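Long-range contacts in alcohol dehydrogenase superfamily protein (Novosphingobium aromaticivorans, PDB 3GAZ), which probably acts as an NADP-dependent oxidoreductase of the medium-chain alcohol dehydrogenase (MDR) superfamily: residues V130-F135 against E283-A288; D89-L94 against R114-K119; I136-G141 against H165-I170. All coordinates share one frame; numbering follows the deposited sequence.

Contact 1: residues V130-F135 against E283-A288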
ATOM      1  N   VAL A 130      10.289 -18.587  -8.446  1.00 13.41           N
ATOM      2  CA  VAL A 130      11.251 -17.546  -8.825  1.00 12.26           C
ATOM      3  C   VAL A 130      11.009 -16.966 -10.212  1.00 13.85           C
ATOM      4  O   VAL A 130      11.787 -16.143 -10.689  1.00 13.05           O
ATOM      5  CB  VAL A 130      12.701 -18.075  -8.787  1.00 11.48           C
ATOM      6  CG1 VAL A 130      13.060 -18.505  -7.384  1.00 11.50           C
ATOM      7  CG2 VAL A 130      12.862 -19.244  -9.770  1.00 12.81           C
ATOM      8  N   LEU A 131       9.915 -17.371 -10.846  1.00 13.70           N
ATOM      9  CA  LEU A 131       9.605 -16.922 -12.201  1.00 14.46           C
ATOM     10  C   LEU A 131       8.742 -15.656 -12.392  1.00 13.48           C
ATOM     11  O   LEU A 131       9.077 -14.792 -13.199  1.00 13.20           O
ATOM     12  CB  LEU A 131       8.954 -18.093 -12.950  1.00 15.73           C
ATOM     13  CG  LEU A 131       9.137 -18.283 -14.458  1.00 19.87           C
ATOM     14  CD1 LEU A 131      10.610 -18.216 -14.842  1.00 16.90           C
ATOM     15  CD2 LEU A 131       8.551 -19.646 -14.841  1.00 20.96           C
ATOM     16  N   PRO A 132       7.632 -15.526 -11.646  1.00 13.48           N
ATOM     17  CA  PRO A 132       6.731 -14.367 -11.769  1.00 12.31           C
ATOM     18  C   PRO A 132       7.294 -12.966 -12.053  1.00 11.74           C
ATOM     19  O   PRO A 132       7.183 -12.475 -13.173  1.00 10.57           O
ATOM     20  CB  PRO A 132       5.924 -14.424 -10.476  1.00 13.31           C
ATOM     21  CG  PRO A 132       5.789 -15.906 -10.255  1.00 14.42           C
ATOM     22  CD  PRO A 132       7.219 -16.386 -10.522  1.00 12.13           C
ATOM     23  N   LEU A 133       7.893 -12.320 -11.059  1.00 12.12           N
ATOM     24  CA  LEU A 133       8.415 -10.964 -11.260  1.00 12.24           C
ATOM     25  C   LEU A 133       9.357 -10.789 -12.441  1.00 12.20           C
ATOM     26  O   LEU A 133       9.120  -9.935 -13.301  1.00 12.29           O
ATOM     27  CB  LEU A 133       9.117 -10.443 -10.000  1.00 12.88           C
ATOM     28  CG  LEU A 133       9.784  -9.066 -10.175  1.00 13.83           C
ATOM     29  CD1 LEU A 133       8.741  -8.023 -10.589  1.00 12.24           C
ATOM     30  CD2 LEU A 133      10.462  -8.654  -8.875  1.00 16.02           C
ATOM     31  N   VAL A 134      10.423 -11.580 -12.491  1.00 11.57           N
ATOM     32  CA  VAL A 134      11.370 -11.437 -13.584  1.00 12.63           C
ATOM     33  C   VAL A 134      10.772 -11.748 -14.950  1.00 12.41           C
ATOM     34  O   VAL A 134      11.127 -11.099 -15.928  1.00 13.01           O
ATOM     35  CB  VAL A 134      12.666 -12.282 -13.358  1.00 11.75           C
ATOM     36  CG1 VAL A 134      13.355 -11.827 -12.073  1.00 11.64           C
ATOM     37  CG2 VAL A 134      12.346 -13.766 -13.316  1.00 11.53           C
ATOM     38  N   PHE A 135       9.864 -12.720 -15.028  1.00 12.61           N
ATOM     39  CA  PHE A 135       9.244 -13.040 -16.314  1.00 12.37           C
ATOM     40  C   PHE A 135       8.395 -11.858 -16.776  1.00 11.98           C
ATOM     41  O   PHE A 135       8.480 -11.415 -17.925  1.00 11.12           O
ATOM     42  CB  PHE A 135       8.339 -14.274 -16.222  1.00 13.10           C
ATOM     43  CG  PHE A 135       7.726 -14.662 -17.545  1.00 12.50           C
ATOM     44  CD1 PHE A 135       8.398 -15.518 -18.416  1.00 14.27           C
ATOM     45  CD2 PHE A 135       6.513 -14.105 -17.954  1.00 13.12           C
ATOM     46  CE1 PHE A 135       7.878 -15.810 -19.682  1.00 11.90           C
ATOM     47  CE2 PHE A 135       5.980 -14.389 -19.222  1.00 13.48           C
ATOM     48  CZ  PHE A 135       6.667 -15.244 -20.088  1.00 13.66           C
ATOM     49  N   GLU A 283      -2.346 -13.225 -17.167  1.00 19.49           N
ATOM     50  CA  GLU A 283      -2.241 -13.502 -18.591  1.00 19.35           C
ATOM     51  C   GLU A 283      -0.787 -13.735 -18.990  1.00 18.11           C
ATOM     52  O   GLU A 283      -0.485 -14.681 -19.715  1.00 18.13           O
ATOM     53  CB  GLU A 283      -2.827 -12.343 -19.402  1.00 22.37           C
ATOM     54  CG  GLU A 283      -4.341 -12.206 -19.294  1.00 24.24           C
ATOM     55  CD  GLU A 283      -5.077 -13.462 -19.724  1.00 27.54           C
ATOM     56  OE1 GLU A 283      -5.255 -14.372 -18.886  1.00 29.02           O
ATOM     57  OE2 GLU A 283      -5.470 -13.546 -20.907  1.00 30.77           O
HETATM   58  N   MSE A 284       0.112 -12.875 -18.519  1.00 16.91           N
HETATM   59  CA  MSE A 284       1.528 -13.026 -18.840  1.00 15.60           C
HETATM   60  C   MSE A 284       2.069 -14.338 -18.259  1.00 16.13           C
HETATM   61  O   MSE A 284       2.877 -15.009 -18.893  1.00 14.54           O
HETATM   62  CB  MSE A 284       2.350 -11.835 -18.310  1.00 13.70           C
HETATM   63  CG  MSE A 284       2.236 -10.540 -19.143  1.00 11.40           C
HETATM   64 SE   MSE A 284       3.340  -9.174 -18.613  1.00  4.21          SE
HETATM   65  CE  MSE A 284       2.448  -8.616 -17.120  1.00  9.65           C
ATOM     66  N   LEU A 285       1.615 -14.708 -17.064  1.00 13.72           N
ATOM     67  CA  LEU A 285       2.085 -15.945 -16.442  1.00 15.36           C
ATOM     68  C   LEU A 285       1.579 -17.173 -17.200  1.00 16.28           C
ATOM     69  O   LEU A 285       2.157 -18.257 -17.105  1.00 14.87           O
ATOM     70  CB  LEU A 285       1.669 -15.989 -14.967  1.00 13.82           C
ATOM     71  CG  LEU A 285       2.348 -14.904 -14.113  1.00 14.57           C
ATOM     72  CD1 LEU A 285       1.910 -15.029 -12.663  1.00 14.82           C
ATOM     73  CD2 LEU A 285       3.865 -15.033 -14.218  1.00 14.44           C
ATOM     74  N   ARG A 286       0.501 -16.991 -17.955  1.00 15.67           N
ATOM     75  CA  ARG A 286      -0.054 -18.066 -18.769  1.00 18.48           C
ATOM     76  C   ARG A 286       0.875 -18.247 -19.967  1.00 18.02           C
ATOM     77  O   ARG A 286       1.069 -19.358 -20.464  1.00 18.81           O
ATOM     78  CB  ARG A 286      -1.460 -17.700 -19.238  1.00 20.17           C
ATOM     79  CG  ARG A 286      -2.542 -18.471 -18.522  1.00 26.93           C
ATOM     80  CD  ARG A 286      -3.739 -17.596 -18.238  1.00 29.67           C
ATOM     81  NE  ARG A 286      -4.105 -17.729 -16.837  1.00 34.37           N
ATOM     82  CZ  ARG A 286      -4.575 -16.748 -16.079  1.00 33.08           C
ATOM     83  NH1 ARG A 286      -4.753 -15.530 -16.573  1.00 32.35           N
ATOM     84  NH2 ARG A 286      -4.856 -16.996 -14.813  1.00 35.14           N
ATOM     85  N   GLU A 287       1.449 -17.138 -20.419  1.00 17.99           N
ATOM     86  CA  GLU A 287       2.392 -17.160 -21.531  1.00 20.05           C
ATOM     87  C   GLU A 287       3.615 -17.937 -21.065  1.00 18.88           C
ATOM     88  O   GLU A 287       4.157 -18.758 -21.796  1.00 18.67           O
ATOM     89  CB  GLU A 287       2.823 -15.740 -21.897  1.00 21.27           C
ATOM     90  CG  GLU A 287       1.744 -14.865 -22.495  1.00 25.80           C
ATOM     91  CD  GLU A 287       1.319 -15.325 -23.873  1.00 29.37           C
ATOM     92  OE1 GLU A 287       2.112 -16.023 -24.547  1.00 31.16           O
ATOM     93  OE2 GLU A 287       0.195 -14.974 -24.287  1.00 32.70           O
ATOM     94  N   ALA A 288       4.041 -17.664 -19.835  1.00 17.13           N
ATOM     95  CA  ALA A 288       5.202 -18.331 -19.258  1.00 16.17           C
ATOM     96  C   ALA A 288       4.972 -19.842 -19.187  1.00 16.76           C
ATOM     97  O   ALA A 288       5.847 -20.627 -19.547  1.00 16.00           O
ATOM     98  CB  ALA A 288       5.478 -17.771 -17.866  1.00 16.78           C
TER
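Phe135 and Ala288 meet face-on where helix 132-145 packs against helix 278-293, in the largely buried middle of a medium-chain dehydrogenase fold. The methyl CB of Ala288 sits over the centre of the Phe135 ring. It lies 3.4 Å from the ring centroid and 6° off the ring normal, a CH-pi contact. CG of Phe135 is anti to the backbone N (chi1 -178°), which sends the side chain toward helix 278-293. Its tip lies on the backbone of the partner helix, with CZ 3.5 Å from Ala288 CA. The CB of Glu287 is a looser neighbour of the same tip. Leu297 and Ile170 also touch the side chain of Phe135.

One turn back, Leu285 meets Pro132 with a single branch. Its CD2 lies 3.8 Å from Pro132 CA and 4.3 Å from Pro132 CB. Phe92 of strand 90-94 touches Leu285, which ties the helix pair to the sheet beside it. No hydrogen bond crosses between the two segments. Across the contact the nearest polar atom to the ring is Met284 O, which already accepts a helix bond from Ala288 N; it stands 3.2 Å from Phe135 CE2.

Contact 2: residues D89-L94 against R114-K119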
ATOM      1  N   ASP A  89      -5.983 -26.552  -6.766  1.00 16.15           N
ATOM      2  CA  ASP A  89      -5.205 -26.095  -7.917  1.00 15.78           C
ATOM      3  C   ASP A  89      -3.829 -25.565  -7.531  1.00 16.05           C
ATOM      4  O   ASP A  89      -3.707 -24.754  -6.620  1.00 15.82           O
ATOM      5  CB  ASP A  89      -5.944 -24.984  -8.672  1.00 16.42           C
ATOM      6  CG  ASP A  89      -7.147 -25.493  -9.442  1.00 19.44           C
ATOM      7  OD1 ASP A  89      -7.266 -26.722  -9.637  1.00 21.83           O
ATOM      8  OD2 ASP A  89      -7.967 -24.655  -9.861  1.00 18.56           O
ATOM      9  N   ALA A  90      -2.795 -26.029  -8.226  1.00 14.98           N
ATOM     10  CA  ALA A  90      -1.439 -25.554  -7.968  1.00 15.77           C
ATOM     11  C   ALA A  90      -1.301 -24.254  -8.760  1.00 14.45           C
ATOM     12  O   ALA A  90      -1.644 -24.208  -9.943  1.00 15.88           O
ATOM     13  CB  ALA A  90      -0.415 -26.579  -8.450  1.00 13.20           C
ATOM     14  N   VAL A  91      -0.801 -23.201  -8.115  1.00 14.56           N
ATOM     15  CA  VAL A  91      -0.648 -21.909  -8.783  1.00 13.14           C
ATOM     16  C   VAL A  91       0.661 -21.191  -8.453  1.00 13.06           C
ATOM     17  O   VAL A  91       1.407 -21.610  -7.570  1.00 12.52           O
ATOM     18  CB  VAL A  91      -1.806 -20.944  -8.408  1.00 12.85           C
ATOM     19  CG1 VAL A  91      -3.151 -21.538  -8.819  1.00 13.78           C
ATOM     20  CG2 VAL A  91      -1.774 -20.656  -6.910  1.00 14.32           C
ATOM     21  N   PHE A  92       0.933 -20.111  -9.183  1.00 12.35           N
ATOM     22  CA  PHE A  92       2.116 -19.291  -8.942  1.00 11.38           C
ATOM     23  C   PHE A  92       1.828 -17.874  -9.428  1.00 12.35           C
ATOM     24  O   PHE A  92       0.920 -17.669 -10.239  1.00 12.19           O
ATOM     25  CB  PHE A  92       3.367 -19.886  -9.628  1.00 11.93           C
ATOM     26  CG  PHE A  92       3.466 -19.631 -11.121  1.00 13.10           C
ATOM     27  CD1 PHE A  92       2.408 -19.918 -11.979  1.00 15.12           C
ATOM     28  CD2 PHE A  92       4.663 -19.163 -11.670  1.00 14.00           C
ATOM     29  CE1 PHE A  92       2.538 -19.747 -13.367  1.00 16.24           C
ATOM     30  CE2 PHE A  92       4.807 -18.987 -13.051  1.00 15.38           C
ATOM     31  CZ  PHE A  92       3.737 -19.283 -13.903  1.00 16.81           C
ATOM     32  N   GLY A  93       2.564 -16.896  -8.908  1.00 10.83           N
ATOM     33  CA  GLY A  93       2.344 -15.528  -9.340  1.00 12.25           C
ATOM     34  C   GLY A  93       3.051 -14.455  -8.539  1.00 12.24           C
ATOM     35  O   GLY A  93       3.661 -14.729  -7.509  1.00 11.68           O
ATOM     36  N   LEU A  94       2.977 -13.228  -9.050  1.00 12.51           N
ATOM     37  CA  LEU A  94       3.552 -12.047  -8.411  1.00 11.86           C
ATOM     38  C   LEU A  94       2.346 -11.496  -7.672  1.00 12.85           C
ATOM     39  O   LEU A  94       1.427 -10.964  -8.293  1.00 12.07           O
ATOM     40  CB  LEU A  94       4.037 -11.057  -9.472  1.00 11.82           C
ATOM     41  CG  LEU A  94       4.423  -9.650  -9.000  1.00 10.32           C
ATOM     42  CD1 LEU A  94       5.343  -9.743  -7.788  1.00 12.10           C
ATOM     43  CD2 LEU A  94       5.099  -8.903 -10.152  1.00 10.70           C
ATOM     44  N   ARG A 114      -6.977 -12.790 -10.284  1.00 18.73           N
ATOM     45  CA  ARG A 114      -6.411 -12.257 -11.522  1.00 19.26           C
ATOM     46  C   ARG A 114      -4.885 -12.252 -11.573  1.00 18.35           C
ATOM     47  O   ARG A 114      -4.296 -12.253 -12.657  1.00 17.88           O
ATOM     48  CB  ARG A 114      -6.932 -10.842 -11.754  1.00 19.71           C
ATOM     49  CG  ARG A 114      -8.428 -10.778 -12.038  1.00 21.75           C
ATOM     50  CD  ARG A 114      -8.902  -9.341 -12.120  1.00 21.65           C
ATOM     51  NE  ARG A 114      -8.930  -8.706 -10.807  1.00 23.69           N
ATOM     52  CZ  ARG A 114      -9.300  -7.447 -10.593  1.00 23.35           C
ATOM     53  NH1 ARG A 114      -9.671  -6.680 -11.610  1.00 24.35           N
ATOM     54  NH2 ARG A 114      -9.313  -6.960  -9.359  1.00 23.45           N
ATOM     55  N   LEU A 115      -4.252 -12.243 -10.405  1.00 16.87           N
ATOM     56  CA  LEU A 115      -2.797 -12.230 -10.315  1.00 17.07           C
ATOM     57  C   LEU A 115      -2.187 -13.626 -10.439  1.00 19.28           C
ATOM     58  O   LEU A 115      -0.976 -13.770 -10.626  1.00 19.68           O
ATOM     59  CB  LEU A 115      -2.363 -11.627  -8.977  1.00 16.77           C
ATOM     60  CG  LEU A 115      -2.685 -10.154  -8.711  1.00 18.31           C
ATOM     61  CD1 LEU A 115      -2.284  -9.789  -7.282  1.00 15.53           C
ATOM     62  CD2 LEU A 115      -1.952  -9.282  -9.715  1.00 13.20           C
ATOM     63  N   LEU A 116      -3.030 -14.648 -10.339  1.00 18.69           N
ATOM     64  CA  LEU A 116      -2.574 -16.030 -10.398  1.00 16.83           C
ATOM     65  C   LEU A 116      -2.757 -16.755 -11.721  1.00 16.51           C
ATOM     66  O   LEU A 116      -3.596 -16.392 -12.544  1.00 13.46           O
ATOM     67  CB  LEU A 116      -3.269 -16.842  -9.305  1.00 17.71           C
ATOM     68  CG  LEU A 116      -2.931 -16.462  -7.863  1.00 17.85           C
ATOM     69  CD1 LEU A 116      -3.883 -17.167  -6.919  1.00 15.48           C
ATOM     70  CD2 LEU A 116      -1.482 -16.827  -7.564  1.00 15.91           C
ATOM     71  N   ALA A 117      -1.954 -17.799 -11.896  1.00 16.16           N
ATOM     72  CA  ALA A 117      -1.997 -18.652 -13.074  1.00 16.46           C
ATOM     73  C   ALA A 117      -1.601 -20.044 -12.599  1.00 17.07           C
ATOM     74  O   ALA A 117      -0.802 -20.184 -11.665  1.00 15.85           O
ATOM     75  CB  ALA A 117      -1.016 -18.158 -14.129  1.00 18.08           C
ATOM     76  N   SER A 118      -2.162 -21.072 -13.227  1.00 15.63           N
ATOM     77  CA  SER A 118      -1.839 -22.437 -12.844  1.00 17.31           C
ATOM     78  C   SER A 118      -0.334 -22.629 -12.932  1.00 17.71           C
ATOM     79  O   SER A 118       0.316 -22.105 -13.841  1.00 19.57           O
ATOM     80  CB  SER A 118      -2.545 -23.435 -13.769  1.00 19.64           C
ATOM     81  OG  SER A 118      -3.952 -23.356 -13.619  1.00 21.91           O
ATOM     82  N   LYS A 119       0.222 -23.367 -11.980  1.00 18.26           N
ATOM     83  CA  LYS A 119       1.654 -23.622 -11.972  1.00 18.36           C
ATOM     84  C   LYS A 119       2.023 -24.559 -13.116  1.00 18.78           C
ATOM     85  O   LYS A 119       1.324 -25.536 -13.370  1.00 19.30           O
ATOM     86  CB  LYS A 119       2.080 -24.265 -10.651  1.00 18.37           C
ATOM     87  CG  LYS A 119       3.584 -24.541 -10.571  1.00 19.38           C
ATOM     88  CD  LYS A 119       3.975 -25.265  -9.293  1.00 19.62           C
ATOM     89  CE  LYS A 119       3.544 -26.719  -9.322  1.00 22.55           C
ATOM     90  NZ  LYS A 119       4.182 -27.459 -10.448  1.00 19.67           N
TER
HETATM   91  O   HOH W   1      -3.779 -25.131 -11.437  1.00 26.38           O
HETATM   92  O   HOH W   2       1.152 -12.148 -10.782  1.00 11.03           O
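Strands 90-94 and 116-118 form a short antiparallel pair in the beta-sheet of the GroES-like domain, the domain usually called catalytic in medium-chain dehydrogenases. Their short axes run at 143° and approach to 4.8 Å. Phe92 and Ala117 are the hydrogen-bonded pair. Phe92 N gives a bond of 3.0 Å to Ala117 O, nearly along the C=O axis, and Ala117 N returns a weak one to Phe92 O. Farther on, Lys119 N binds Ala90 O at 2.9 Å, from above the carbonyl plane. A water also donates to Ala90 O and is bonded to Ser118 OG. A second water links Leu94 N to Leu115 O.

Phe92 and Ala117 turn their side chains to the same face of the sheet. With CG of Phe92 between its own backbone N and carbonyl carbon (chi1 78°), the side chain leans toward strand 116-118. Ala117 O lies at the ring edge, near the ring plane, while CE1 comes within 4.0 Å of Ala117 CB. Beyond the pair, Pro132 and Ala128 also touch this ring. An alanine here would probably keep the backbone bonds but open a gap beside Ala117 and leave Pro132 without its aromatic neighbour.

Val91 and Leu116 have their side chains crossing obliquely, and Phe85 touches both. Lys119 CB and, after the bend at chi3, CE lie beside Ala90 CB; NZ bonds to Leu123 O. Leu116 CD2 meets Val91 CG2 at 3.9 Å and Phe92 O at 3.7 Å.

Contact 3: residues I136-G141 against H165-I170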
ATOM      1  N   ILE A 136       7.558 -11.364 -15.871  1.00 12.05           N
ATOM      2  CA  ILE A 136       6.692 -10.232 -16.166  1.00 12.96           C
ATOM      3  C   ILE A 136       7.531  -9.011 -16.546  1.00 13.50           C
ATOM      4  O   ILE A 136       7.184  -8.272 -17.466  1.00 13.76           O
ATOM      5  CB  ILE A 136       5.799  -9.900 -14.947  1.00 13.07           C
ATOM      6  CG1 ILE A 136       4.747 -11.000 -14.773  1.00 14.68           C
ATOM      7  CG2 ILE A 136       5.135  -8.541 -15.125  1.00 14.78           C
ATOM      8  CD1 ILE A 136       3.918 -10.866 -13.512  1.00 14.76           C
ATOM      9  N   THR A 137       8.640  -8.808 -15.842  1.00 11.91           N
ATOM     10  CA  THR A 137       9.507  -7.675 -16.127  1.00 14.10           C
ATOM     11  C   THR A 137      10.074  -7.818 -17.538  1.00 15.39           C
ATOM     12  O   THR A 137      10.030  -6.879 -18.336  1.00 15.13           O
ATOM     13  CB  THR A 137      10.655  -7.590 -15.098  1.00 14.43           C
ATOM     14  OG1 THR A 137      10.104  -7.373 -13.790  1.00 14.67           O
ATOM     15  CG2 THR A 137      11.601  -6.451 -15.439  1.00 12.66           C
ATOM     16  N   ALA A 138      10.582  -9.008 -17.850  1.00 14.80           N
ATOM     17  CA  ALA A 138      11.148  -9.282 -19.168  1.00 13.46           C
ATOM     18  C   ALA A 138      10.101  -9.132 -20.268  1.00 13.57           C
ATOM     19  O   ALA A 138      10.380  -8.585 -21.341  1.00 14.50           O
ATOM     20  CB  ALA A 138      11.723 -10.692 -19.200  1.00 12.60           C
ATOM     21  N   TRP A 139       8.896  -9.617 -19.995  1.00 13.72           N
ATOM     22  CA  TRP A 139       7.805  -9.563 -20.965  1.00 13.73           C
ATOM     23  C   TRP A 139       7.307  -8.146 -21.252  1.00 15.11           C
ATOM     24  O   TRP A 139       7.051  -7.795 -22.408  1.00 14.41           O
ATOM     25  CB  TRP A 139       6.640 -10.425 -20.479  1.00 14.69           C
ATOM     26  CG  TRP A 139       5.522 -10.548 -21.469  1.00 16.08           C
ATOM     27  CD1 TRP A 139       4.503  -9.661 -21.682  1.00 16.30           C
ATOM     28  CD2 TRP A 139       5.323 -11.618 -22.400  1.00 17.14           C
ATOM     29  NE1 TRP A 139       3.680 -10.117 -22.689  1.00 18.12           N
ATOM     30  CE2 TRP A 139       4.160 -11.316 -23.145  1.00 17.56           C
ATOM     31  CE3 TRP A 139       6.015 -12.807 -22.674  1.00 17.67           C
ATOM     32  CZ2 TRP A 139       3.673 -12.161 -24.152  1.00 19.32           C
ATOM     33  CZ3 TRP A 139       5.530 -13.649 -23.678  1.00 18.41           C
ATOM     34  CH2 TRP A 139       4.368 -13.319 -24.401  1.00 18.51           C
ATOM     35  N   GLU A 140       7.165  -7.331 -20.212  1.00 14.11           N
ATOM     36  CA  GLU A 140       6.682  -5.973 -20.425  1.00 14.82           C
ATOM     37  C   GLU A 140       7.638  -5.193 -21.314  1.00 14.90           C
ATOM     38  O   GLU A 140       7.211  -4.356 -22.103  1.00 13.28           O
ATOM     39  CB  GLU A 140       6.498  -5.236 -19.097  1.00 17.08           C
ATOM     40  CG  GLU A 140       5.531  -5.923 -18.148  1.00 21.39           C
ATOM     41  CD  GLU A 140       4.962  -4.981 -17.105  1.00 25.15           C
ATOM     42  OE1 GLU A 140       5.722  -4.142 -16.567  1.00 23.70           O
ATOM     43  OE2 GLU A 140       3.749  -5.091 -16.816  1.00 28.79           O
ATOM     44  N   GLY A 141       8.930  -5.479 -21.188  1.00 13.84           N
ATOM     45  CA  GLY A 141       9.911  -4.774 -21.990  1.00 15.52           C
ATOM     46  C   GLY A 141      10.011  -5.282 -23.412  1.00 16.12           C
ATOM     47  O   GLY A 141       9.958  -4.503 -24.371  1.00 15.38           O
ATOM     48  N   HIS A 165      18.083 -13.773 -17.865  1.00 13.55           N
ATOM     49  CA  HIS A 165      17.942 -15.141 -18.348  1.00 13.51           C
ATOM     50  C   HIS A 165      16.553 -15.459 -18.883  1.00 12.79           C
ATOM     51  O   HIS A 165      16.412 -16.263 -19.800  1.00 12.93           O
ATOM     52  CB  HIS A 165      18.371 -16.160 -17.271  1.00 12.32           C
ATOM     53  CG  HIS A 165      17.333 -16.448 -16.225  1.00 13.92           C
ATOM     54  ND1 HIS A 165      17.017 -15.561 -15.220  1.00 10.78           N
ATOM     55  CD2 HIS A 165      16.583 -17.555 -16.002  1.00 12.01           C
ATOM     56  CE1 HIS A 165      16.119 -16.111 -14.417  1.00 13.55           C
ATOM     57  NE2 HIS A 165      15.840 -17.319 -14.870  1.00 12.42           N
ATOM     58  N   VAL A 166      15.524 -14.825 -18.334  1.00 12.73           N
ATOM     59  CA  VAL A 166      14.181 -15.081 -18.828  1.00 13.80           C
ATOM     60  C   VAL A 166      13.928 -14.255 -20.091  1.00 13.72           C
ATOM     61  O   VAL A 166      13.197 -14.687 -20.983  1.00 13.52           O
ATOM     62  CB  VAL A 166      13.100 -14.784 -17.751  1.00 11.93           C
ATOM     63  CG1 VAL A 166      13.192 -15.821 -16.638  1.00 13.72           C
ATOM     64  CG2 VAL A 166      13.281 -13.387 -17.184  1.00 14.75           C
ATOM     65  N   ALA A 167      14.545 -13.079 -20.169  1.00 12.24           N
ATOM     66  CA  ALA A 167      14.399 -12.224 -21.343  1.00 13.23           C
ATOM     67  C   ALA A 167      15.005 -12.950 -22.550  1.00 13.06           C
ATOM     68  O   ALA A 167      14.462 -12.908 -23.650  1.00 12.49           O
ATOM     69  CB  ALA A 167      15.107 -10.894 -21.116  1.00 11.06           C
ATOM     70  N   ILE A 168      16.136 -13.617 -22.333  1.00 14.54           N
ATOM     71  CA  ILE A 168      16.798 -14.368 -23.401  1.00 14.30           C
ATOM     72  C   ILE A 168      15.867 -15.439 -23.963  1.00 15.03           C
ATOM     73  O   ILE A 168      15.710 -15.571 -25.176  1.00 15.63           O
ATOM     74  CB  ILE A 168      18.066 -15.094 -22.890  1.00 16.36           C
ATOM     75  CG1 ILE A 168      19.192 -14.088 -22.645  1.00 15.64           C
ATOM     76  CG2 ILE A 168      18.486 -16.174 -23.891  1.00 16.17           C
ATOM     77  CD1 ILE A 168      20.439 -14.709 -22.054  1.00 14.36           C
ATOM     78  N   GLN A 169      15.253 -16.204 -23.066  1.00 14.59           N
ATOM     79  CA  GLN A 169      14.373 -17.290 -23.468  1.00 14.59           C
ATOM     80  C   GLN A 169      13.086 -16.824 -24.135  1.00 15.02           C
ATOM     81  O   GLN A 169      12.583 -17.490 -25.039  1.00 12.97           O
ATOM     82  CB  GLN A 169      14.079 -18.184 -22.259  1.00 13.04           C
ATOM     83  CG  GLN A 169      15.350 -18.803 -21.674  1.00 13.78           C
ATOM     84  CD  GLN A 169      15.098 -19.648 -20.441  1.00 12.25           C
ATOM     85  OE1 GLN A 169      14.534 -20.735 -20.525  1.00 14.40           O
ATOM     86  NE2 GLN A 169      15.509 -19.141 -19.281  1.00 11.19           N
ATOM     87  N   ILE A 170      12.550 -15.689 -23.691  1.00 14.19           N
ATOM     88  CA  ILE A 170      11.331 -15.157 -24.296  1.00 14.23           C
ATOM     89  C   ILE A 170      11.660 -14.725 -25.724  1.00 15.67           C
ATOM     90  O   ILE A 170      10.961 -15.092 -26.670  1.00 15.62           O
ATOM     91  CB  ILE A 170      10.783 -13.932 -23.511  1.00 13.72           C
ATOM     92  CG1 ILE A 170      10.180 -14.390 -22.181  1.00 14.46           C
ATOM     93  CG2 ILE A 170       9.725 -13.196 -24.341  1.00 14.93           C
ATOM     94  CD1 ILE A 170       9.689 -13.256 -21.306  1.00 13.70           C
TER
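Ala138 and Ala167 bring segments 136-141 and 165-170 of helices 132-145 and 162-173 together at their closest point, with CA atoms 4.9 Å apart. This is the tight part of the contact. The short helix axes approach to 8.6 Å and cross at -49°. Ala138 points its methyl toward the partner helix, where three residues receive it. Val166 CG2 is nearest, 3.7 Å from Ala138 CB. Ala167 meets the same methyl with its CA and its CB, and Ile170 CD1 meets it at 3.9 Å. Small residues at the crossing let the backbones come this near.

The looser part lies one residue along, where Trp139 and Ile170 cross at about a right angle. CG of Trp139 is anti to the backbone N (chi1 -174°), which carries the indole toward Ile170. The CE3 edge of the indole is the part that touches. Ile170 CD1 meets this edge near the ring plane, 3.9 Å from Trp139 CE3. Ile170 CG2 is 4.1 Å from Trp139 CE3 but well out of that plane. The five touching residues are all buried, so the looser part does not face solvent. Met284 and Glu287 of helix 278-293 reach Trp139, and Leu142 touches Ile170.

No hydrogen bond joins the two segments. The polar groups bond within their own helix or to other parts of the chain. Gln169 NE2 donates to His165 O at 3.1 Å, while Gln169 OE1 accepts from Ala298 N. His165 ND1 is bonded to Gly161 O, in a turn that resembles the GxGxxG motif. Helix 162-173 follows strand 153-157 and that turn, the strand-turn-helix start consistent with a Rossmann-type dinucleotide-binding domain.

Contact 2 comes first along the chain and closes before the other two begin. Contact 3 is nested inside the loop closed by contact 1. Contacts 1 and 3 both use helix 132-145, and their centres are about 9 Å apart. Contact 1 is also about 9 Å from contact 2, while contacts 2 and 3 are about 18 Å apart, centre to centre. Contact 1 thus lies between a strand pair of the GroES-like domain and helix 162-173 of the probable Rossmann-type domain. Leu285 and Pro132 pack on Gly93 of contact 2, and Met284 packs on Trp139 and Ile136 of contact 3. Helices 132-145 and 278-293 are therefore likely to join the GroES-like and Rossmann-type parts.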